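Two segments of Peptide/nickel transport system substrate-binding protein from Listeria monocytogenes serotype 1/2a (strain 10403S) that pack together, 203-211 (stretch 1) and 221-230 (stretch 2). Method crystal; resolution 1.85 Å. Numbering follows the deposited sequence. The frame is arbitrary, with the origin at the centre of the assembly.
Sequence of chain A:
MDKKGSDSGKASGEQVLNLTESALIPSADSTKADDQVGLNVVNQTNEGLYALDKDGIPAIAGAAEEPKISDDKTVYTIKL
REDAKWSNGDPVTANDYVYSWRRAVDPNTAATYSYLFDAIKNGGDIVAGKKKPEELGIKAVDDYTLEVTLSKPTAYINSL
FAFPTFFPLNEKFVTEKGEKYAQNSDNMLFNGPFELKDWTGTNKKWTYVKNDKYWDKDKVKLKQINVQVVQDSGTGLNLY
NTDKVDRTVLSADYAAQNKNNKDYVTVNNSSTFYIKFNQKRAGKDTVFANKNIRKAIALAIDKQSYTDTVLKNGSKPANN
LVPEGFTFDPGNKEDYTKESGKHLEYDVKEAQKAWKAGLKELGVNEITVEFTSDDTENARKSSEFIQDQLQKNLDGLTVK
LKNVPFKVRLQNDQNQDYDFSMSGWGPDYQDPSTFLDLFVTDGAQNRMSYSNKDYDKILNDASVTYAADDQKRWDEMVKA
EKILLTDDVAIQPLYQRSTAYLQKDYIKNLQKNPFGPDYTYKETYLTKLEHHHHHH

Stretch 1 (203-211) NKKWTYVKN
Stretch 2 (221-230) KLKQINVQVV

Strands 205-210 and 224-229 run antiparallel (172° between their N-to-C directions, axes 4.6 Å apart at closest approach), both extended, with phi/psi near -106/132 at Y208 and -123/136 at V227. The register pairs K205 with Q228, W206 with V227, T207 with N226, Y208 with I225 and V209 with Q224; CA-CA distances are 5.4 Å for W206-V227 and 4.9 Å for Y208-I225, the hydrogen-bonded pairs, against 4.4 Å for K205-Q228, 4.7 Å for T207-N226 and 4.5 Å for V209-Q224. Six backbone hydrogen bonds form the ladder: V229 N to K204 O (2.8 Å), W206 N to V227 O (3.1 Å), V227 N to W206 O (2.9 Å), Y208 N to I225 O (2.8 Å), I225 N to Y208 O (2.8 Å) and K210 N to K223 O (3.0 Å). The contact buries 724 Å², both sides summed.

Side chains alternate between the faces. W206, Y208, I225 and V227 share the buried, apolar one. W206 (chi1 54°, p; chi2 91°) lays its indole against V227 (t), whose CB sits over the five-membered ring, 3.8 Å from its centroid; W206 CZ3 also reaches V229 CG2 (3.7 Å). Y208 (m, chi2 -76°) meets I225 (m, chi2 t) CB edge-on through CD2 (3.9 Å) and touches V227 CG2 with CE2 (3.8 Å), so compact, beta-branched V227 contacts both aromatic rings.

K205, T207, V209, Q224, N226 and Q228 occupy the more polar face. Q224 (t, chi2 t) donates from NE2 to OD1 of N226 (m, chi2 -54°; 2.9 Å), while T207 CG2 (chi1 m) packs 3.5 Å from Q224 NE2. One water donates to T207 OG1 (2.5 Å) and N226 OD1 (2.9 Å), bridging the strands. Exposed K205 (m) lays CG 4.1 Å from CB of Q228 (p, chi2 t), its long aliphatic chain packing while its charged amine can stay in solvent.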

ATOM      1  N   ASN A 203      11.331  -2.493 -17.345  1.00 22.43           N
ATOM      2  CA  ASN A 203      11.309  -1.348 -18.247  1.00 22.93           C
ATOM      3  C   ASN A 203      10.364  -0.259 -17.763  1.00 22.51           C
ATOM      4  O   ASN A 203       9.602  -0.448 -16.807  1.00 21.44           O
ATOM      5  CB  ASN A 203      11.008  -1.764 -19.703  1.00 23.27           C
ATOM      6  CG  ASN A 203       9.616  -2.334 -19.879  1.00 22.27           C
ATOM      7  OD1 ASN A 203       9.146  -3.095 -19.038  1.00 21.64           O
ATOM      8  ND2 ASN A 203       8.966  -2.009 -20.998  1.00 22.22           N
ATOM      9  N   LYS A 204      10.425   0.884 -18.441  1.00 23.36           N
ATOM     10  CA  LYS A 204       9.764   2.107 -17.998  1.00 23.85           C
ATOM     11  C   LYS A 204       8.432   2.400 -18.681  1.00 23.46           C
ATOM     12  O   LYS A 204       7.895   3.501 -18.530  1.00 23.24           O
ATOM     13  CB  LYS A 204      10.714   3.282 -18.192  1.00 25.35           C
ATOM     14  CG  LYS A 204      12.030   3.109 -17.455  1.00 27.25           C
ATOM     15  CD  LYS A 204      12.806   4.409 -17.384  1.00 28.82           C
ATOM     16  CE  LYS A 204      13.186   4.920 -18.765  1.00 30.46           C
ATOM     17  NZ  LYS A 204      13.907   6.237 -18.673  1.00 31.77           N
ATOM     18  N   LYS A 205       7.899   1.415 -19.411  1.00 23.86           N
ATOM     19  CA  LYS A 205       6.619   1.516 -20.082  1.00 23.77           C
ATOM     20  C   LYS A 205       5.866   0.208 -19.942  1.00 23.23           C
ATOM     21  O   LYS A 205       6.464  -0.866 -19.798  1.00 23.82           O
ATOM     22  CB  LYS A 205       6.824   1.872 -21.560  1.00 25.51           C
ATOM     23  CG  LYS A 205       7.440   3.243 -21.705  1.00 26.60           C
ATOM     24  CD  LYS A 205       7.493   3.796 -23.118  1.00 28.69           C
ATOM     25  CE  LYS A 205       8.420   5.003 -23.135  1.00 29.46           C
ATOM     26  NZ  LYS A 205       7.837   6.113 -23.900  1.00 30.56           N
ATOM     27  N   TRP A 206       4.554   0.310 -19.923  1.00 21.53           N
ATOM     28  CA  TRP A 206       3.690  -0.843 -20.015  1.00 20.88           C
ATOM     29  C   TRP A 206       2.324  -0.376 -20.474  1.00 20.34           C
ATOM     30  O   TRP A 206       2.041   0.832 -20.481  1.00 19.63           O
ATOM     31  CB  TRP A 206       3.598  -1.602 -18.684  1.00 20.13           C
ATOM     32  CG  TRP A 206       3.205  -0.783 -17.495  1.00 19.01           C
ATOM     33  CD1 TRP A 206       1.943  -0.566 -17.040  1.00 18.30           C
ATOM     34  CD2 TRP A 206       4.082  -0.100 -16.579  1.00 18.69           C
ATOM     35  NE1 TRP A 206       1.972   0.212 -15.918  1.00 17.68           N
ATOM     36  CE2 TRP A 206       3.269   0.509 -15.606  1.00 17.96           C
ATOM     37  CE3 TRP A 206       5.468   0.041 -16.484  1.00 19.22           C
ATOM     38  CZ2 TRP A 206       3.791   1.261 -14.546  1.00 17.89           C
ATOM     39  CZ3 TRP A 206       5.996   0.782 -15.431  1.00 19.11           C
ATOM     40  CH2 TRP A 206       5.154   1.393 -14.477  1.00 18.51           C
ATOM     41  N   THR A 207       1.487  -1.346 -20.848  1.00 20.33           N
ATOM     42  CA  THR A 207       0.242  -1.092 -21.558  1.00 20.40           C
ATOM     43  C   THR A 207      -0.882  -1.977 -21.037  1.00 20.05           C
ATOM     44  O   THR A 207      -0.669  -3.154 -20.770  1.00 19.99           O
ATOM     45  CB  THR A 207       0.417  -1.385 -23.061  1.00 21.45           C
ATOM     46  OG1 THR A 207       1.627  -0.790 -23.508  1.00 21.65           O
ATOM     47  CG2 THR A 207      -0.730  -0.839 -23.880  1.00 21.81           C
ATOM     48  N   TYR A 208      -2.073  -1.396 -20.900  1.00 19.39           N
ATOM     49  CA  TYR A 208      -3.276  -2.146 -20.605  1.00 19.36           C
ATOM     50  C   TYR A 208      -4.058  -2.183 -21.886  1.00 20.22           C
ATOM     51  O   TYR A 208      -4.221  -1.139 -22.527  1.00 19.84           O
ATOM     52  CB  TYR A 208      -4.105  -1.451 -19.529  1.00 18.66           C
ATOM     53  CG  TYR A 208      -3.419  -1.331 -18.182  1.00 17.93           C
ATOM     54  CD1 TYR A 208      -3.317  -2.430 -17.331  1.00 17.55           C
ATOM     55  CD2 TYR A 208      -2.879  -0.115 -17.744  1.00 17.61           C
ATOM     56  CE1 TYR A 208      -2.700  -2.332 -16.108  1.00 17.08           C
ATOM     57  CE2 TYR A 208      -2.265  -0.014 -16.501  1.00 17.13           C
ATOM     58  CZ  TYR A 208      -2.196  -1.133 -15.689  1.00 16.86           C
ATOM     59  OH  TYR A 208      -1.596  -1.026 -14.477  1.00 17.29           O
ATOM     60  N   VAL A 209      -4.542  -3.361 -22.273  1.00 20.68           N
ATOM     61  CA  VAL A 209      -5.402  -3.462 -23.448  1.00 21.98           C
ATOM     62  C   VAL A 209      -6.683  -4.142 -23.024  1.00 21.86           C
ATOM     63  O   VAL A 209      -6.648  -5.100 -22.255  1.00 20.92           O
ATOM     64  CB  VAL A 209      -4.731  -4.225 -24.612  1.00 23.42           C
ATOM     65  CG1 VAL A 209      -5.632  -4.214 -25.833  1.00 24.95           C
ATOM     66  CG2 VAL A 209      -3.408  -3.563 -24.990  1.00 23.62           C
ATOM     67  N   LYS A 210      -7.816  -3.625 -23.512  1.00 22.35           N
ATOM     68  CA  LYS A 210      -9.122  -4.204 -23.188  1.00 22.47           C
ATOM     69  C   LYS A 210      -9.106  -5.721 -23.410  1.00 23.14           C
ATOM     70  O   LYS A 210      -8.718  -6.195 -24.478  1.00 23.48           O
ATOM     71  CB  LYS A 210     -10.240  -3.551 -24.022  1.00 23.41           C
ATOM     72  CG  LYS A 210     -11.612  -4.192 -23.832  1.00 23.99           C
ATOM     73  CD  LYS A 210     -12.749  -3.363 -24.402  1.00 24.98           C
ATOM     74  CE  LYS A 210     -14.023  -4.192 -24.392  1.00 25.96           C
ATOM     75  NZ  LYS A 210     -15.274  -3.452 -24.691  1.00 26.83           N
ATOM     76  N   ASN A 211      -9.526  -6.463 -22.388  1.00 22.82           N
ATOM     77  CA  ASN A 211      -9.520  -7.923 -22.406  1.00 23.68           C
ATOM     78  C   ASN A 211     -10.805  -8.424 -23.063  1.00 25.29           C
ATOM     79  O   ASN A 211     -11.872  -8.292 -22.491  1.00 25.15           O
ATOM     80  CB  ASN A 211      -9.392  -8.456 -20.970  1.00 22.72           C
ATOM     81  CG  ASN A 211      -9.380  -9.973 -20.892  1.00 23.21           C
ATOM     82  OD1 ASN A 211      -9.378 -10.669 -21.909  1.00 24.50           O
ATOM     83  ND2 ASN A 211      -9.379 -10.492 -19.672  1.00 22.37           N
ATOM     84  N   LYS A 221     -14.728   0.601 -21.753  1.00 25.65           N
ATOM     85  CA  LYS A 221     -14.784   1.551 -22.884  1.00 26.67           C
ATOM     86  C   LYS A 221     -13.432   1.913 -23.459  1.00 25.51           C
ATOM     87  O   LYS A 221     -13.337   2.222 -24.637  1.00 26.19           O
ATOM     88  CB  LYS A 221     -15.520   2.841 -22.469  1.00 27.61           C
ATOM     89  CG  LYS A 221     -16.952   2.644 -21.965  1.00 29.29           C
ATOM     90  CD  LYS A 221     -17.766   1.701 -22.858  1.00 31.51           C
ATOM     91  CE  LYS A 221     -19.085   1.237 -22.238  1.00 33.09           C
ATOM     92  NZ  LYS A 221     -20.193   2.209 -22.461  1.00 34.59           N
ATOM     93  N   LEU A 222     -12.404   1.922 -22.629  1.00 24.07           N
ATOM     94  CA  LEU A 222     -11.042   2.192 -23.085  1.00 23.53           C
ATOM     95  C   LEU A 222     -10.496   0.977 -23.830  1.00 24.06           C
ATOM     96  O   LEU A 222     -10.508  -0.128 -23.296  1.00 23.62           O
ATOM     97  CB  LEU A 222     -10.144   2.525 -21.911  1.00 22.44           C
ATOM     98  CG  LEU A 222     -10.414   3.889 -21.277  1.00 21.96           C
ATOM     99  CD1 LEU A 222      -9.665   4.025 -19.957  1.00 20.68           C
ATOM    100  CD2 LEU A 222     -10.078   5.006 -22.244  1.00 22.50           C
ATOM    101  N   LYS A 223     -10.027   1.173 -25.053  1.00 24.43           N
ATOM    102  CA  LYS A 223      -9.372   0.077 -25.752  1.00 25.00           C
ATOM    103  C   LYS A 223      -7.912  -0.120 -25.276  1.00 23.41           C
ATOM    104  O   LYS A 223      -7.405  -1.223 -25.316  1.00 22.76           O
ATOM    105  CB  LYS A 223      -9.496   0.234 -27.280  1.00 27.05           C
ATOM    106  CG  LYS A 223      -8.647   1.303 -27.899  1.00 27.96           C
ATOM    107  CD  LYS A 223      -9.080   1.553 -29.346  1.00 30.07           C
ATOM    108  CE  LYS A 223      -8.210   2.625 -29.956  1.00 30.46           C
ATOM    109  NZ  LYS A 223      -8.530   2.887 -31.361  1.00 32.06           N
ATOM    110  N   GLN A 224      -7.260   0.952 -24.807  1.00 22.29           N
ATOM    111  CA  GLN A 224      -5.836   0.914 -24.469  1.00 21.50           C
ATOM    112  C   GLN A 224      -5.463   2.017 -23.473  1.00 20.27           C
ATOM    113  O   GLN A 224      -5.937   3.150 -23.583  1.00 20.09           O
ATOM    114  CB  GLN A 224      -4.979   1.037 -25.738  1.00 22.51           C
ATOM    115  CG  GLN A 224      -3.489   0.856 -25.482  1.00 22.27           C
ATOM    116  CD  GLN A 224      -2.737   0.340 -26.686  1.00 23.53           C
ATOM    117  OE1 GLN A 224      -3.237  -0.507 -27.430  1.00 24.74           O
ATOM    118  NE2 GLN A 224      -1.518   0.830 -26.881  1.00 23.60           N
ATOM    119  N   ILE A 225      -4.644   1.662 -22.494  1.00 19.14           N
ATOM    120  CA  ILE A 225      -4.122   2.623 -21.513  1.00 18.46           C
ATOM    121  C   ILE A 225      -2.602   2.478 -21.549  1.00 18.45           C
ATOM    122  O   ILE A 225      -2.088   1.406 -21.286  1.00 18.59           O
ATOM    123  CB  ILE A 225      -4.684   2.385 -20.095  1.00 17.73           C
ATOM    124  CG1 ILE A 225      -6.221   2.379 -20.096  1.00 18.12           C
ATOM    125  CG2 ILE A 225      -4.154   3.424 -19.123  1.00 17.27           C
ATOM    126  CD1 ILE A 225      -6.833   1.761 -18.849  1.00 17.87           C
ATOM    127  N   ASN A 226      -1.904   3.546 -21.917  1.00 18.47           N
ATOM    128  CA  ASN A 226      -0.447   3.551 -22.031  1.00 18.73           C
ATOM    129  C   ASN A 226       0.120   4.198 -20.783  1.00 18.09           C
ATOM    130  O   ASN A 226      -0.330   5.289 -20.387  1.00 17.80           O
ATOM    131  CB  ASN A 226      -0.011   4.368 -23.247  1.00 19.44           C
ATOM    132  CG  ASN A 226      -0.586   3.832 -24.546  1.00 20.47           C
ATOM    133  OD1 ASN A 226      -0.427   2.646 -24.849  1.00 20.96           O
ATOM    134  ND2 ASN A 226      -1.259   4.692 -25.325  1.00 20.77           N
ATOM    135  N   VAL A 227       1.107   3.543 -20.172  1.00 17.84           N
ATOM    136  CA  VAL A 227       1.756   4.058 -18.968  1.00 17.29           C
ATOM    137  C   VAL A 227       3.246   4.194 -19.198  1.00 17.99           C
ATOM    138  O   VAL A 227       3.871   3.287 -19.763  1.00 18.38           O
ATOM    139  CB  VAL A 227       1.529   3.132 -17.750  1.00 16.67           C
ATOM    140  CG1 VAL A 227       2.065   3.789 -16.491  1.00 16.44           C
ATOM    141  CG2 VAL A 227       0.051   2.811 -17.611  1.00 16.44           C
ATOM    142  N   GLN A 228       3.809   5.321 -18.762  1.00 18.02           N
ATOM    143  CA  GLN A 228       5.263   5.535 -18.783  1.00 18.79           C
ATOM    144  C   GLN A 228       5.733   6.066 -17.440  1.00 18.47           C
ATOM    145  O   GLN A 228       5.032   6.815 -16.758  1.00 17.79           O
ATOM    146  CB  GLN A 228       5.675   6.453 -19.924  1.00 19.67           C
ATOM    147  CG  GLN A 228       5.074   7.831 -19.865  1.00 19.41           C
ATOM    148  CD  GLN A 228       5.471   8.683 -21.047  1.00 20.41           C
ATOM    149  OE1 GLN A 228       6.644   9.016 -21.219  1.00 21.25           O
ATOM    150  NE2 GLN A 228       4.496   9.060 -21.855  1.00 20.70           N
ATOM    151  N   VAL A 229       6.935   5.670 -17.061  1.00 19.25           N
ATOM    152  CA  VAL A 229       7.549   6.163 -15.845  1.00 19.39           C
ATOM    153  C   VAL A 229       8.088   7.578 -16.029  1.00 20.08           C
ATOM    154  O   VAL A 229       8.849   7.846 -16.954  1.00 20.99           O
ATOM    155  CB  VAL A 229       8.653   5.209 -15.365  1.00 19.83           C
ATOM    156  CG1 VAL A 229       9.366   5.781 -14.148  1.00 20.00           C
ATOM    157  CG2 VAL A 229       8.031   3.860 -15.045  1.00 19.44           C
ATOM    158  N   VAL A 230       7.665   8.484 -15.155  1.00 20.32           N
ATOM    159  CA  VAL A 230       8.130   9.888 -15.149  1.00 21.12           C
ATOM    160  C   VAL A 230       8.397  10.228 -13.695  1.00 21.19           C
ATOM    161  O   VAL A 230       7.552   9.989 -12.856  1.00 20.64           O
ATOM    162  CB  VAL A 230       7.073  10.878 -15.695  1.00 21.11           C
ATOM    163  CG1 VAL A 230       7.622  12.309 -15.658  1.00 21.73           C
ATOM    164  CG2 VAL A 230       6.666  10.513 -17.123  1.00 21.16           C
TER
HETATM  165  O   HOH W   1       2.160   1.580 -24.168  1.00 28.03           O